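Local structure of hypothetical protein yiiX (Escherichia coli, 2IF6) at residues S17-S20 / K21-L25; A146-K149 / E150-K154. The protein is of unknown physiological role but has a permuted papain-like amidase fold and probably acts as a lipid-binding hydrolase. All coordinates share one frame; numbering follows the deposited sequence.

From the N terminus, strand 10-13 runs into the loop that holds Ser17-Ser20, and contact 1 is where that loop turns into helix 20-27. Contact 2 opens and closes much later, in the last turns of helix 142-152. Each joins adjoining segments through residues mostly three or four apart, so neither encloses a long loop; they follow in series, neither nested nor crossed. In space their centres are about 13 Å apart, and in the conformer given Lys147 links them: its CG packs 3.9 Å from Ala22 CB, and its CE and NZ lie against Gln19 and Ser18. It lies between the early helix and the late one, both on the same side of the chain's centre.

Contact 1: S17-S20 / K21-L25; sequences SSQS and KAIQL
Lys21 and Ala22 meet the Ser17-Ser20 loop through water. Ser17 O, four residues back, is too far from Lys21 N for a direct bond, and water 1 bridges them, accepting from Lys21 N at 3.1 Å and donating to Ser17 O. Ala22 N is served in the same way: it donates to water 2 at 2.8 Å, and that water donates to Ser18 O. Ala22, small and buried, fits where helix 142-152 comes close, against Leu143 and Lys147. Such watered amides belong to the first turn of a helix. Here Ser17-Ser20 forms a type I beta turn, closed by Ser20 N to Ser17 O at 3.0 Å, that leads the chain from strand 10-13 into helix 20-27 of the papain-like domain.

At Ile23 direct bonding takes over: its N-H reaches Gln19 O at 3.0 Å, almost straight at 168°. The side chain follows the same course. Its CG1 stands beside its own backbone N (chi1 -72°), sending CD1 back along the helix to Gln19 CG, 3.6 Å away. The two chains run side by side, isoleucine against the methylene part of glutamine, before Gln19 bends at chi2 and carries its amide away from the helix. Ile23 also lies near, without touching, a possible catalytic trio of Cys112, His33 and Glu48.

Gln24 repeats the backbone bond, N to Ser20 O at 3.0 Å, and lays its CG against the same oxygen at 3.2 Å. Its extended chain brings NE2 to Asp30 O, a reach suited to glutamine. Ser20 OG stands trans to its backbone N (chi1 175°), beside the carbonyl carbon, and in this buried place is hydrogen-bonded to Ser15 O and Ser32 OG. Leu25 bonds Lys21 O through its N-H and sets its side chain on Val144 of helix 142-152.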
loop_
_atom_site.group_PDB
_atom_site.type_symbol
_atom_site.label_atom_id
_atom_site.label_comp_id
_atom_site.label_asym_id
_atom_site.label_seq_id
_atom_site.Cartn_x
_atom_site.Cartn_y
_atom_site.Cartn_z
ATOM N N SER A 17 11.813 4.183 5.996
ATOM C CA SER A 17 11.917 3.281 7.147
ATOM C C SER A 17 12.986 2.223 6.933
ATOM O O SER A 17 13.330 1.913 5.804
ATOM C CB SER A 17 10.599 2.570 7.384
ATOM O OG SER A 17 10.396 1.546 6.412
ATOM N N SER A 18 13.487 1.650 8.036
ATOM C CA SER A 18 14.585 0.659 7.982
ATOM C C SER A 18 14.185 -0.662 7.296
ATOM O O SER A 18 15.049 -1.355 6.765
ATOM C CB SER A 18 15.136 0.374 9.393
ATOM O OG SER A 18 14.060 0.268 10.317
ATOM N N GLN A 19 12.899 -1.007 7.286
ATOM C CA GLN A 19 12.484 -2.199 6.543
ATOM C C GLN A 19 12.363 -1.982 5.028
ATOM O O GLN A 19 12.112 -2.929 4.297
ATOM C CB GLN A 19 11.191 -2.814 7.093
ATOM C CG GLN A 19 9.935 -2.000 6.891
ATOM C CD GLN A 19 9.427 -1.386 8.185
ATOM O OE1 GLN A 19 10.128 -0.587 8.838
ATOM N NE2 GLN A 19 8.194 -1.758 8.572
ATOM N N SER A 20 12.536 -0.749 4.560
ATOM C CA SER A 20 12.185 -0.429 3.180
ATOM C C SER A 20 12.969 -1.253 2.156
ATOM O O SER A 20 12.393 -1.805 1.215
ATOM C CB SER A 20 12.338 1.066 2.925
ATOM O OG SER A 20 12.109 1.361 1.563
ATOM N N LYS A 21 14.283 -1.352 2.363
ATOM C CA LYS A 21 15.139 -2.117 1.482
ATOM C C LYS A 21 14.806 -3.608 1.437
ATOM O O LYS A 21 14.737 -4.218 0.366
ATOM C CB LYS A 21 16.615 -1.871 1.848
ATOM C CG LYS A 21 17.567 -2.460 0.840
ATOM C CD LYS A 21 17.528 -1.669 -0.466
ATOM C CE LYS A 21 17.405 -2.629 -1.631
ATOM N NZ LYS A 21 18.017 -2.074 -2.873
ATOM N N ALA A 22 14.585 -4.208 2.599
ATOM C CA ALA A 22 14.181 -5.612 2.657
ATOM C C ALA A 22 12.891 -5.865 1.876
ATOM O O ALA A 22 12.789 -6.842 1.159
ATOM C CB ALA A 22 14.008 -6.042 4.120
ATOM N N ILE A 23 11.908 -4.976 2.046
ATOM C CA ILE A 23 10.652 -5.071 1.324
ATOM C C ILE A 23 10.898 -5.009 -0.193
ATOM O O ILE A 23 10.439 -5.867 -0.924
ATOM C CB ILE A 23 9.641 -3.985 1.766
ATOM C CG1 ILE A 23 9.099 -4.301 3.178
ATOM C CG2 ILE A 23 8.469 -3.933 0.807
ATOM C CD1 ILE A 23 8.392 -3.141 3.821
ATOM N N GLN A 24 11.659 -4.026 -0.646
ATOM C CA GLN A 24 11.970 -3.888 -2.083
ATOM C C GLN A 24 12.585 -5.173 -2.654
ATOM O O GLN A 24 12.216 -5.666 -3.736
ATOM C CB GLN A 24 12.943 -2.732 -2.275
ATOM C CG GLN A 24 12.367 -1.349 -1.963
ATOM C CD GLN A 24 13.376 -0.277 -2.271
ATOM O OE1 GLN A 24 14.559 -0.424 -1.958
ATOM N NE2 GLN A 24 12.937 0.784 -2.918
ATOM N N LEU A 25 13.500 -5.753 -1.894
ATOM C CA LEU A 25 14.198 -6.958 -2.317
ATOM C C LEU A 25 13.310 -8.203 -2.352
ATOM O O LEU A 25 13.292 -8.928 -3.337
ATOM C CB LEU A 25 15.362 -7.190 -1.366
ATOM C CG LEU A 25 16.620 -6.350 -1.559
ATOM C CD1 LEU A 25 17.528 -6.716 -0.406
ATOM C CD2 LEU A 25 17.263 -6.647 -2.916
HETATM O O HOH W 1 15.844 0.501 4.327
HETATM O O HOH W 2 15.559 -3.131 5.033
#

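Contact 2: A146-K149 / E150-K154; sequences AKLK and ERYGK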
loop_
_atom_site.group_PDB
_atom_site.type_symbol
_atom_site.label_atom_id
_atom_site.label_comp_id
_atom_site.label_asym_id
_atom_site.label_seq_id
_atom_site.Cartn_x
_atom_site.Cartn_y
_atom_site.Cartn_z
ATOM N N ALA A 146 18.109 -11.270 7.534
ATOM C CA ALA A 146 18.420 -10.543 8.779
ATOM C C ALA A 146 17.210 -9.783 9.344
ATOM O O ALA A 146 16.917 -9.846 10.539
ATOM C CB ALA A 146 19.614 -9.612 8.599
ATOM N N LYS A 147 16.474 -9.096 8.477
ATOM C CA LYS A 147 15.297 -8.356 8.910
ATOM C C LYS A 147 14.168 -9.298 9.360
ATOM O O LYS A 147 13.452 -9.003 10.289
ATOM C CB LYS A 147 14.819 -7.388 7.817
ATOM C CG LYS A 147 15.757 -6.144 7.606
ATOM C CD LYS A 147 15.774 -5.161 8.795
ATOM C CE LYS A 147 14.399 -4.587 9.110
ATOM N NZ LYS A 147 14.479 -3.486 10.126
ATOM N N LEU A 148 14.016 -10.432 8.714
ATOM C CA LEU A 148 13.025 -11.408 9.183
ATOM C C LEU A 148 13.432 -11.915 10.584
ATOM O O LEU A 148 12.599 -12.067 11.468
ATOM C CB LEU A 148 12.923 -12.576 8.208
ATOM C CG LEU A 148 12.259 -12.359 6.843
ATOM C CD1 LEU A 148 12.587 -13.526 5.954
ATOM C CD2 LEU A 148 10.737 -12.218 6.999
ATOM N N LYS A 149 14.722 -12.158 10.775
ATOM C CA LYS A 149 15.214 -12.616 12.073
ATOM C C LYS A 149 14.949 -11.566 13.149
ATOM O O LYS A 149 14.463 -11.885 14.227
ATOM C CB LYS A 149 16.691 -12.956 12.023
ATOM C CG LYS A 149 17.245 -13.376 13.379
ATOM C CD LYS A 149 18.587 -14.084 13.267
ATOM C CE LYS A 149 19.286 -14.078 14.627
ATOM N NZ LYS A 149 20.504 -14.902 14.545
ATOM N N GLU A 150 15.235 -10.319 12.818
ATOM C CA GLU A 150 15.037 -9.187 13.722
ATOM C C GLU A 150 13.581 -9.071 14.174
ATOM O O GLU A 150 13.310 -8.931 15.363
ATOM C CB GLU A 150 15.519 -7.920 13.015
ATOM C CG GLU A 150 15.592 -6.627 13.834
ATOM C CD GLU A 150 16.235 -5.465 13.017
ATOM O OE1 GLU A 150 17.160 -5.722 12.176
ATOM O OE2 GLU A 150 15.808 -4.304 13.213
ATOM N N ARG A 151 12.643 -9.183 13.232
ATOM C CA ARG A 151 11.238 -8.998 13.535
ATOM C C ARG A 151 10.592 -10.241 14.162
ATOM O O ARG A 151 9.830 -10.119 15.121
ATOM C CB ARG A 151 10.482 -8.546 12.262
ATOM C CG ARG A 151 8.961 -8.559 12.288
ATOM C CD ARG A 151 8.362 -7.660 13.371
ATOM N NE ARG A 151 9.020 -6.351 13.444
ATOM C CZ ARG A 151 8.854 -5.489 14.445
ATOM N NH1 ARG A 151 8.033 -5.777 15.452
ATOM N NH2 ARG A 151 9.503 -4.326 14.432
ATOM N N TYR A 152 10.883 -11.406 13.601
ATOM C CA TYR A 152 10.187 -12.636 13.935
ATOM C C TYR A 152 11.001 -13.664 14.719
ATOM O O TYR A 152 10.414 -14.593 15.235
ATOM C CB TYR A 152 9.692 -13.352 12.690
ATOM C CG TYR A 152 8.683 -12.599 11.850
ATOM C CD1 TYR A 152 7.371 -12.421 12.286
ATOM C CD2 TYR A 152 9.032 -12.129 10.586
ATOM C CE1 TYR A 152 6.420 -11.760 11.497
ATOM C CE2 TYR A 152 8.112 -11.473 9.784
ATOM C CZ TYR A 152 6.806 -11.306 10.231
ATOM O OH TYR A 152 5.917 -10.651 9.420
ATOM N N GLY A 153 12.322 -13.537 14.763
ATOM C CA GLY A 153 13.141 -14.557 15.381
ATOM C C GLY A 153 13.005 -15.818 14.544
ATOM O O GLY A 153 13.113 -15.761 13.314
ATOM N N LYS A 154 12.737 -16.961 15.187
ATOM C CA LYS A 154 12.539 -18.215 14.446
ATOM C C LYS A 154 11.079 -18.415 14.034
ATOM O O LYS A 154 10.796 -19.256 13.184
ATOM C CB LYS A 154 13.013 -19.445 15.251
ATOM C CG LYS A 154 14.498 -19.510 15.482
ATOM C CD LYS A 154 14.836 -20.792 16.245
ATOM C CE LYS A 154 16.323 -20.913 16.504
ATOM N NZ LYS A 154 16.597 -21.780 17.717
#
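Leu148 and Tyr152, one helical turn apart, supply the apolar part of the contact: Leu148 CD2 lies 3.9 Å from Tyr152 CE2, and nearly as close to CD2, beside the CD2-CE2 bond of the ring, the two side chains crossing at a slant. Leu148 O lies at the ring edge, near its plane, and Arg151 CG stands over the centre of one face, so this one methylene covers that face while the charged end of the arginine leads away.

The charged pair is looser. Lys147 and Glu150 point the same way, and the lysine curls at chi2 and chi3 to bring NZ back toward the extended glutamate (CG trans to the backbone N, chi1 -172°), whose OE2 it meets at 3.5 Å. This salt bridge is weak, and doubtful because the lysine has a second conformer.

Backbone bonds complete the helix end. Glu150 N, Arg151 N and Tyr152 N donate to the oxygens of Ala146, Lys147 and Leu148, Tyr152 at 2.8 Å. The final one, Gly153 N to Lys149 O at 2.8 Å, is more bent (140°). Gly153 then leaves the helix with phi 66°, a conformation that favours glycine.

Beyond the helix, Tyr152 OH bonds Ser102 O and its ring rests on Phe103 and Pro157, anchoring the C-terminal turn of helix 142-152 to two loops, while Lys147 faces helix 20-27.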